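Local coordinates for protein glycerol kinase, putative (Plasmodium falciparum, PDB 2W40) that probably phosphorylates glycerol with ATP to give sn-glycerol 3-phosphate, the first step of glycerol breakdown, as a member of the FGGY kinase family, at residues I290-Y295 and A306-I311; D248-C253 and F273-T278; I81-E86 and V184-R189. One frame throughout, in Å; residues are numbered along the deposited sequence.

How the contacts relate
Followed from the N terminus, the three contacts come in series, and none nests within or crosses another. Contact 3 is the first, bringing 81-86 against 184-189 and closing a loop of 97 residues in the N-terminal half. Contact 2 follows: 248-253, a helix of that same half, meets strand 273-278 of the C-terminal half across 19 intervening residues. Contact 1 closes last, as the hairpin of 290-295 and 306-311. Strands 272-279 and 304-311 are sheet neighbours, which joins contacts 1 and 2. Glu308 of contact 1 bridges to Arg85 and Arg189 of contact 3, and Gln250 of contact 2 joins Ile293 to Arg85, so the three tie both halves of the kinase together.

Contact 1. Residues I290-Y295 and A306-I311; sequences ITTICY and ALEGSI
The carboxylate of Glu308 is the charged flat group of this pair, and its two oxygens have different surroundings. OE2 is met from above the carboxylate plane by the hydroxyl of Ser310 on the same strand, with Ser310 OG 2.7 Å from Glu308 OE2. Glu308 OE1 has the methyl CG2 of Thr292 at 4.1 Å, and two salt bridges, to Arg85 and Arg189, hold it from outside the hairpin. Among the flat peptide groups, the carbonyls joining Ile290 and Glu308 receive their donors in plane, whereas those joining Thr292 and Ala306 are met 35° above it.

These bonds define an antiparallel hairpin with hydrogen-bonded pairs Ile290-Glu308 (Ile290 N to Glu308 O 2.9 Å) and Thr292-Ala306 (Thr292 N to Ala306 O 3.0 Å), flanking the non-hydrogen-bonded pair Thr291-Leu307. The N-to-C directions of the short axes make 122°, well short of an ideal antiparallel pair, and a classic beta bulge follows, where Cys294 and Tyr295 both face Lys304. Thr292 has OG1 anti to its backbone N (chi1 -167°), which directs the hydroxyl to Ser188 OG and sets CG2 3.9 Å from Ala306 CB. Cys294 CB reaches the same methyl, Ala306 CB, at 4.0 Å. On the other face, Leu307 crosses Thr291 obliquely, its CD2 3.9 Å from Thr291 OG1, which itself bonds Val283 O.

Glu308 reaches its partners as an extended chain, CG anti to the backbone N. A buried carboxylate with two guanidinium partners and a hydroxyl donor is likely to stay ionised, its negative charge partly offsetting those of the two arginines close to the bound glycerol.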
loop_
_atom_site.group_PDB
_atom_site.type_symbol
_atom_site.label_atom_id
_atom_site.label_comp_id
_atom_site.label_asym_id
_atom_site.label_seq_id
_atom_site.Cartn_x
_atom_site.Cartn_y
_atom_site.Cartn_z
ATOM N N ILE C 290 -13.663 21.600 -15.858
ATOM C CA ILE C 290 -14.724 22.459 -15.287
ATOM C C ILE C 290 -14.581 23.901 -15.804
ATOM O O ILE C 290 -13.475 24.428 -15.855
ATOM C CB ILE C 290 -14.591 22.466 -13.741
ATOM C CG1 ILE C 290 -14.978 21.093 -13.111
ATOM C CG2 ILE C 290 -15.423 23.656 -13.095
ATOM C CD1 ILE C 290 -14.870 21.049 -11.670
ATOM N N THR C 291 -15.684 24.496 -16.206
ATOM C CA THR C 291 -15.743 25.933 -16.578
ATOM C C THR C 291 -15.901 26.770 -15.323
ATOM O O THR C 291 -16.847 26.500 -14.565
ATOM C CB THR C 291 -16.958 26.202 -17.485
ATOM O OG1 THR C 291 -16.890 25.320 -18.548
ATOM C CG2 THR C 291 -17.026 27.649 -17.968
ATOM N N THR C 292 -14.985 27.675 -15.045
ATOM C CA THR C 292 -15.040 28.476 -13.840
ATOM C C THR C 292 -14.712 29.962 -14.161
ATOM O O THR C 292 -14.410 30.313 -15.302
ATOM C CB THR C 292 -14.091 27.869 -12.765
ATOM O OG1 THR C 292 -14.370 28.460 -11.513
ATOM C CG2 THR C 292 -12.568 28.122 -13.190
ATOM N N ILE C 293 -14.925 30.795 -13.193
ATOM C CA ILE C 293 -14.596 32.202 -13.305
ATOM C C ILE C 293 -13.088 32.330 -12.951
ATOM O O ILE C 293 -12.664 31.760 -11.902
ATOM C CB ILE C 293 -15.354 33.105 -12.336
ATOM C CG1 ILE C 293 -16.869 33.066 -12.530
ATOM C CG2 ILE C 293 -14.771 34.523 -12.416
ATOM C CD1 ILE C 293 -17.317 33.572 -13.794
ATOM N N CYS C 294 -12.259 32.932 -13.809
ATOM C CA CYS C 294 -10.892 33.216 -13.440
ATOM C C CYS C 294 -10.783 34.412 -12.473
ATOM O O CYS C 294 -10.198 34.298 -11.363
ATOM C CB CYS C 294 -10.048 33.433 -14.676
ATOM S SG CYS C 294 -8.275 33.118 -14.430
ATOM N N TYR C 295 -11.372 35.550 -12.842
ATOM C CA TYR C 295 -11.430 36.727 -11.962
ATOM C C TYR C 295 -12.390 37.727 -12.600
ATOM O O TYR C 295 -12.644 37.678 -13.802
ATOM C CB TYR C 295 -10.006 37.303 -11.734
ATOM C CG TYR C 295 -9.199 37.506 -13.021
ATOM C CD1 TYR C 295 -9.447 38.596 -13.861
ATOM C CD2 TYR C 295 -8.305 36.558 -13.457
ATOM C CE1 TYR C 295 -8.776 38.693 -15.061
ATOM C CE2 TYR C 295 -7.621 36.711 -14.657
ATOM C CZ TYR C 295 -7.855 37.785 -15.435
ATOM O OH TYR C 295 -7.163 37.936 -16.692
ATOM N N ALA C 306 -12.168 30.571 -17.264
ATOM C CA ALA C 306 -11.096 29.587 -17.228
ATOM C C ALA C 306 -11.696 28.191 -17.424
ATOM O O ALA C 306 -12.904 27.952 -17.224
ATOM C CB ALA C 306 -10.270 29.630 -15.987
ATOM N N LEU C 307 -10.843 27.287 -17.831
ATOM C CA LEU C 307 -11.050 25.800 -17.813
ATOM C C LEU C 307 -10.142 25.295 -16.751
ATOM O O LEU C 307 -9.013 25.757 -16.631
ATOM C CB LEU C 307 -10.796 25.151 -19.165
ATOM C CG LEU C 307 -11.910 25.155 -20.124
ATOM C CD1 LEU C 307 -11.483 24.516 -21.519
ATOM C CD2 LEU C 307 -13.198 24.456 -19.651
ATOM N N GLU C 308 -10.621 24.388 -15.938
ATOM C CA GLU C 308 -9.833 23.896 -14.807
ATOM C C GLU C 308 -9.860 22.373 -14.732
ATOM O O GLU C 308 -10.910 21.716 -14.869
ATOM C CB GLU C 308 -10.378 24.384 -13.444
ATOM C CG GLU C 308 -9.697 23.736 -12.195
ATOM C CD GLU C 308 -10.095 24.305 -10.833
ATOM O OE1 GLU C 308 -10.440 25.521 -10.764
ATOM O OE2 GLU C 308 -10.036 23.530 -9.866
ATOM N N GLY C 309 -8.674 21.842 -14.469
ATOM C CA GLY C 309 -8.414 20.449 -14.162
ATOM C C GLY C 309 -7.976 20.320 -12.752
ATOM O O GLY C 309 -6.993 20.905 -12.345
ATOM N N SER C 310 -8.775 19.577 -11.973
ATOM C CA SER C 310 -8.578 19.433 -10.527
ATOM C C SER C 310 -8.149 18.016 -10.169
ATOM O O SER C 310 -8.715 17.083 -10.664
ATOM C CB SER C 310 -9.904 19.754 -9.791
ATOM O OG SER C 310 -10.617 20.907 -10.304
ATOM N N ILE C 311 -7.142 17.894 -9.300
ATOM C CA ILE C 311 -6.605 16.618 -8.805
ATOM C C ILE C 311 -6.666 16.667 -7.266
ATOM O O ILE C 311 -6.071 17.595 -6.631
ATOM C CB ILE C 311 -5.136 16.365 -9.220
ATOM C CG1 ILE C 311 -5.054 16.233 -10.757
ATOM C CG2 ILE C 311 -4.532 15.182 -8.501
ATOM C CD1 ILE C 311 -3.651 16.159 -11.295
#

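Contact 2. Residues D248-C253 and F273-T278; sequences DQQSAC and FLLINT
Helix 248-253 packs obliquely on strand 273-278: the short axes approach to 9.2 Å and their directions differ by 53°. The nearest CA pairs are Gln249-Phe273 at 6.7 Å and Cys253-Leu275 at 7.6 Å. Residues one helical turn apart are thus matched to two residues on one face of the strand, and the CB atoms of all four point into the contact.

Gln249 and Leu275 carry the packing about equally. The CG of Gln249 is anti to the carbonyl carbon, and the bend at chi2 (-46°) folds the amide across the near side of Phe273. There Gln249 CD lies 3.4 Å from Phe273 CD2. The two side chains cross at about a right angle, with amide and ring planes 32° apart, so the approach to the ring is oblique. Gln249 OE1 is 3.5 Å from Phe273 CB and also makes a weak hydrogen bond to Lys265, while NE2 donates to O1 of the bound glycerol.

Leu275 fills the next position along. Its CD1 lies 3.9 Å from Gln249 CB, its CB lies 3.9 Å from Cys253 SG, and its CD2 meets Gln250 CG at 4.2 Å. The Gln250 amide itself turns elsewhere, bonding Ile293 O and Arg85.

The helix follows strand 241-247 of one sheet and strand 273-278 belongs to the other, consistent with a contact between the two halves of an actin-like kinase fold. Asp248, at the start of the helix, bonds O2 of the glycerol. Helix 248-255 also rests on strand 264-268 through Ala252 and Cys253. Strand 272-279 runs between strands 264-268 and 304-311, and its far face, with Leu274 and Ile276, packs on helix 377-403.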
loop_
_atom_site.group_PDB
_atom_site.type_symbol
_atom_site.label_atom_id
_atom_site.label_comp_id
_atom_site.label_asym_id
_atom_site.label_seq_id
_atom_site.Cartn_x
_atom_site.Cartn_y
_atom_site.Cartn_z
ATOM N N ASP C 248 -8.567 30.305 -3.835
ATOM C CA ASP C 248 -7.139 30.085 -3.844
ATOM C C ASP C 248 -6.545 29.818 -5.190
ATOM O O ASP C 248 -5.503 30.479 -5.547
ATOM C CB ASP C 248 -6.623 29.168 -2.729
ATOM C CG ASP C 248 -7.160 27.705 -2.775
ATOM O OD1 ASP C 248 -7.882 27.345 -3.709
ATOM O OD2 ASP C 248 -6.839 26.938 -1.818
ATOM N N GLN C 249 -7.171 28.938 -5.969
ATOM C CA GLN C 249 -6.504 28.528 -7.250
ATOM C C GLN C 249 -6.584 29.721 -8.266
ATOM O O GLN C 249 -5.685 29.908 -9.106
ATOM C CB GLN C 249 -7.064 27.264 -7.774
ATOM C CG GLN C 249 -6.832 26.059 -6.839
ATOM C CD GLN C 249 -5.388 25.994 -6.310
ATOM O OE1 GLN C 249 -4.456 26.122 -7.160
ATOM N NE2 GLN C 249 -5.174 25.930 -4.976
ATOM N N GLN C 250 -7.704 30.466 -8.273
ATOM C CA GLN C 250 -7.811 31.705 -9.043
ATOM C C GLN C 250 -6.837 32.764 -8.526
ATOM O O GLN C 250 -6.196 33.502 -9.326
ATOM C CB GLN C 250 -9.278 32.185 -9.006
ATOM C CG GLN C 250 -10.175 31.393 -9.897
ATOM C CD GLN C 250 -10.976 30.304 -9.221
ATOM O OE1 GLN C 250 -10.530 29.776 -8.180
ATOM N NE2 GLN C 250 -12.132 29.855 -9.881
ATOM N N SER C 251 -6.626 32.804 -7.227
ATOM C CA SER C 251 -5.601 33.716 -6.616
ATOM C C SER C 251 -4.233 33.453 -7.239
ATOM O O SER C 251 -3.504 34.382 -7.588
ATOM C CB SER C 251 -5.576 33.662 -5.097
ATOM O OG SER C 251 -4.969 34.793 -4.555
ATOM N N ALA C 252 -3.879 32.193 -7.400
ATOM C CA ALA C 252 -2.628 31.801 -7.984
ATOM C C ALA C 252 -2.500 32.222 -9.455
ATOM O O ALA C 252 -1.365 32.513 -9.959
ATOM C CB ALA C 252 -2.491 30.275 -7.845
ATOM N N CYS C 253 -3.593 32.264 -10.210
ATOM C CA CYS C 253 -3.668 32.871 -11.567
ATOM C C CYS C 253 -3.284 34.341 -11.565
ATOM O O CYS C 253 -2.505 34.776 -12.405
ATOM C CB CYS C 253 -5.038 32.758 -12.190
ATOM S SG CYS C 253 -5.587 31.050 -12.463
ATOM N N PHE C 273 -4.005 21.837 -9.233
ATOM C CA PHE C 273 -5.054 22.546 -9.985
ATOM C C PHE C 273 -4.453 23.306 -11.180
ATOM O O PHE C 273 -3.678 24.217 -10.993
ATOM C CB PHE C 273 -5.816 23.488 -9.086
ATOM C CG PHE C 273 -6.377 22.766 -7.875
ATOM C CD1 PHE C 273 -7.611 22.123 -7.964
ATOM C CD2 PHE C 273 -5.671 22.613 -6.732
ATOM C CE1 PHE C 273 -8.082 21.366 -6.915
ATOM C CE2 PHE C 273 -6.230 21.932 -5.673
ATOM C CZ PHE C 273 -7.398 21.274 -5.829
ATOM N N LEU C 274 -4.864 22.915 -12.390
ATOM C CA LEU C 274 -4.428 23.575 -13.622
ATOM C C LEU C 274 -5.589 24.440 -14.081
ATOM O O LEU C 274 -6.701 23.922 -14.294
ATOM C CB LEU C 274 -4.062 22.530 -14.660
ATOM C CG LEU C 274 -3.260 23.083 -15.900
ATOM C CD1 LEU C 274 -2.527 21.978 -16.607
ATOM C CD2 LEU C 274 -4.255 23.697 -16.809
ATOM N N LEU C 275 -5.329 25.747 -14.280
ATOM C CA LEU C 275 -6.291 26.610 -14.894
ATOM C C LEU C 275 -5.722 27.250 -16.145
ATOM O O LEU C 275 -4.559 27.731 -16.152
ATOM C CB LEU C 275 -6.778 27.703 -13.960
ATOM C CG LEU C 275 -7.759 27.225 -12.846
ATOM C CD1 LEU C 275 -7.030 26.598 -11.647
ATOM C CD2 LEU C 275 -8.660 28.401 -12.368
ATOM N N ILE C 276 -6.551 27.297 -17.164
ATOM C CA ILE C 276 -6.213 28.079 -18.371
ATOM C C ILE C 276 -7.181 29.220 -18.546
ATOM O O ILE C 276 -8.386 28.998 -18.515
ATOM C CB ILE C 276 -6.160 27.161 -19.652
ATOM C CG1 ILE C 276 -5.631 27.979 -20.869
ATOM C CG2 ILE C 276 -7.482 26.408 -19.919
ATOM C CD1 ILE C 276 -5.080 27.112 -22.074
ATOM N N ASN C 277 -6.672 30.426 -18.842
ATOM C CA ASN C 277 -7.480 31.574 -19.079
ATOM C C ASN C 277 -8.105 31.513 -20.479
ATOM O O ASN C 277 -7.415 31.354 -21.454
ATOM C CB ASN C 277 -6.593 32.805 -18.860
ATOM C CG ASN C 277 -7.320 34.152 -18.861
ATOM O OD1 ASN C 277 -8.200 34.405 -19.670
ATOM N ND2 ASN C 277 -6.817 35.071 -18.019
ATOM N N THR C 278 -9.430 31.582 -20.547
ATOM C CA THR C 278 -10.164 31.494 -21.819
ATOM C C THR C 278 -10.668 32.880 -22.235
ATOM O O THR C 278 -11.524 33.011 -23.123
ATOM C CB THR C 278 -11.316 30.432 -21.778
ATOM O OG1 THR C 278 -12.299 30.877 -20.849
ATOM C CG2 THR C 278 -10.853 28.983 -21.424
#

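Contact 3. Residues I81-E86 and V184-R189; sequences ITNQRE and VTNASR
Two guanidinium groups lie nearly flat on one another: those of Arg85 and Arg189 have centres 3.6 Å apart and planes at 25°, with Arg85 NH1 over the centre of the Arg189 group. The carboxylates of Glu86 and Glu308, which bridges both arginines, probably offset the repulsion. Glu86 runs alongside Arg189, and OE2 sits in the guanidinium plane at its edge, 2.7 Å from Arg189 NE and 2.9 Å from Arg189 NH2. This side-on salt bridge puts both donors on one oxygen: Glu86 OE2 offers NE its anti lone pair, while NH2 meets it nearly along the C-O axis. The carboxylate is turned 58° from the guanidinium, and Glu86 OE1 bonds the bound glycerol.

Asn83 and Asn186 meet tip to tip, their amide planes 28° apart, in two reciprocal bonds: Asn186 ND2 to Asn83 OD1 at 3.0 Å, on a lone pair, and Asn83 ND2 to Asn186 OD1 at 2.8 Å. A water accepting from Glu86 N lies beside Asn186 OD1.

Residues 81-83 end strand 74-83, which lies between strands 3-11 and 241-247. Helix 167-176 packs on both asparagines, Arg85 touches Gln249 of helix 248-255, and Thr185 and Ser188 reach Ile293 of strand 290-295.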
loop_
_atom_site.group_PDB
_atom_site.type_symbol
_atom_site.label_atom_id
_atom_site.label_comp_id
_atom_site.label_asym_id
_atom_site.label_seq_id
_atom_site.Cartn_x
_atom_site.Cartn_y
_atom_site.Cartn_z
ATOM N N ILE C 81 -8.137 38.210 1.214
ATOM C CA ILE C 81 -8.525 36.909 1.692
ATOM C C ILE C 81 -8.560 35.935 0.525
ATOM O O ILE C 81 -9.153 36.217 -0.536
ATOM C CB ILE C 81 -9.900 36.955 2.377
ATOM C CG1 ILE C 81 -9.716 37.737 3.679
ATOM C CG2 ILE C 81 -10.435 35.532 2.616
ATOM C CD1 ILE C 81 -10.924 37.939 4.533
ATOM N N THR C 82 -7.911 34.764 0.703
ATOM C CA THR C 82 -8.058 33.662 -0.221
ATOM C C THR C 82 -8.153 32.373 0.529
ATOM O O THR C 82 -7.780 32.311 1.704
ATOM C CB THR C 82 -6.900 33.707 -1.286
ATOM O OG1 THR C 82 -7.237 32.842 -2.348
ATOM C CG2 THR C 82 -5.536 33.399 -0.691
ATOM N N ASN C 83 -8.690 31.356 -0.115
ATOM C CA ASN C 83 -9.132 30.190 0.662
ATOM C C ASN C 83 -9.341 28.961 -0.161
ATOM O O ASN C 83 -9.626 29.039 -1.344
ATOM C CB ASN C 83 -10.534 30.518 1.238
ATOM C CG ASN C 83 -11.547 30.865 0.113
ATOM O OD1 ASN C 83 -11.466 31.964 -0.489
ATOM N ND2 ASN C 83 -12.594 29.952 -0.117
ATOM N N GLN C 84 -9.171 27.816 0.489
ATOM C CA GLN C 84 -9.606 26.536 -0.016
ATOM C C GLN C 84 -11.097 26.697 -0.439
ATOM O O GLN C 84 -11.941 27.202 0.354
ATOM C CB GLN C 84 -9.493 25.482 1.107
ATOM C CG GLN C 84 -10.102 25.856 2.439
ATOM C CD GLN C 84 -10.479 24.671 3.341
ATOM O OE1 GLN C 84 -10.837 23.597 2.853
ATOM N NE2 GLN C 84 -10.490 24.913 4.649
ATOM N N ARG C 85 -11.384 26.315 -1.665
ATOM C CA ARG C 85 -12.682 26.493 -2.265
ATOM C C ARG C 85 -13.607 25.283 -1.851
ATOM O O ARG C 85 -13.086 24.299 -1.294
ATOM C CB ARG C 85 -12.530 26.609 -3.741
ATOM C CG ARG C 85 -11.647 27.803 -4.179
ATOM C CD ARG C 85 -11.268 27.819 -5.704
ATOM N NE ARG C 85 -10.593 26.577 -5.988
ATOM C CZ ARG C 85 -10.400 26.077 -7.209
ATOM N NH1 ARG C 85 -10.709 26.803 -8.284
ATOM N NH2 ARG C 85 -9.970 24.833 -7.361
ATOM N N GLU C 86 -14.904 25.373 -2.208
ATOM C CA GLU C 86 -15.924 24.332 -2.122
ATOM C C GLU C 86 -16.325 23.962 -0.681
ATOM O O GLU C 86 -17.464 23.703 -0.401
ATOM C CB GLU C 86 -15.584 23.088 -2.896
ATOM C CG GLU C 86 -15.408 23.269 -4.417
ATOM C CD GLU C 86 -13.975 23.573 -4.852
ATOM O OE1 GLU C 86 -13.025 23.330 -4.064
ATOM O OE2 GLU C 86 -13.770 24.031 -6.008
ATOM N N VAL C 184 -17.163 36.306 -6.866
ATOM C CA VAL C 184 -17.583 35.522 -8.029
ATOM C C VAL C 184 -16.809 34.207 -8.261
ATOM O O VAL C 184 -17.366 33.212 -8.751
ATOM C CB VAL C 184 -17.441 36.352 -9.329
ATOM C CG1 VAL C 184 -18.438 37.498 -9.467
ATOM C CG2 VAL C 184 -16.029 36.865 -9.498
ATOM N N THR C 185 -15.544 34.140 -7.903
ATOM C CA THR C 185 -14.768 32.898 -8.031
ATOM C C THR C 185 -15.219 31.791 -7.053
ATOM O O THR C 185 -15.506 30.665 -7.499
ATOM C CB THR C 185 -13.248 33.091 -7.997
ATOM O OG1 THR C 185 -12.802 33.470 -6.670
ATOM C CG2 THR C 185 -12.842 34.134 -9.066
ATOM N N ASN C 186 -15.402 32.154 -5.770
ATOM C CA ASN C 186 -15.911 31.213 -4.808
ATOM C C ASN C 186 -17.361 30.814 -5.086
ATOM O O ASN C 186 -17.693 29.628 -4.967
ATOM C CB ASN C 186 -15.771 31.769 -3.395
ATOM C CG ASN C 186 -14.360 31.485 -2.796
ATOM O OD1 ASN C 186 -14.015 30.325 -2.546
ATOM N ND2 ASN C 186 -13.608 32.519 -2.528
ATOM N N ALA C 187 -18.179 31.780 -5.498
ATOM C CA ALA C 187 -19.582 31.472 -5.822
ATOM C C ALA C 187 -19.658 30.451 -6.962
ATOM O O ALA C 187 -20.608 29.641 -7.022
ATOM C CB ALA C 187 -20.423 32.702 -6.138
ATOM N N SER C 188 -18.698 30.476 -7.887
ATOM C CA SER C 188 -18.702 29.590 -9.066
ATOM C C SER C 188 -18.378 28.097 -8.711
ATOM O O SER C 188 -18.484 27.223 -9.569
ATOM C CB SER C 188 -17.733 30.120 -10.108
ATOM O OG SER C 188 -16.395 29.754 -9.825
ATOM N N ARG C 189 -17.990 27.898 -7.408
ATOM C CA ARG C 189 -17.545 26.616 -6.905
ATOM C C ARG C 189 -18.625 25.893 -6.092
ATOM O O ARG C 189 -18.396 24.889 -5.407
ATOM C CB ARG C 189 -16.301 26.760 -6.077
ATOM C CG ARG C 189 -15.229 27.555 -6.772
ATOM C CD ARG C 189 -14.858 27.042 -8.142
ATOM N NE ARG C 189 -14.213 25.715 -8.080
ATOM C CZ ARG C 189 -13.443 25.154 -9.003
ATOM N NH1 ARG C 189 -13.261 25.719 -10.205
ATOM N NH2 ARG C 189 -12.827 24.011 -8.747
HETATM O O HOH W 1 -15.618 28.084 -3.056
#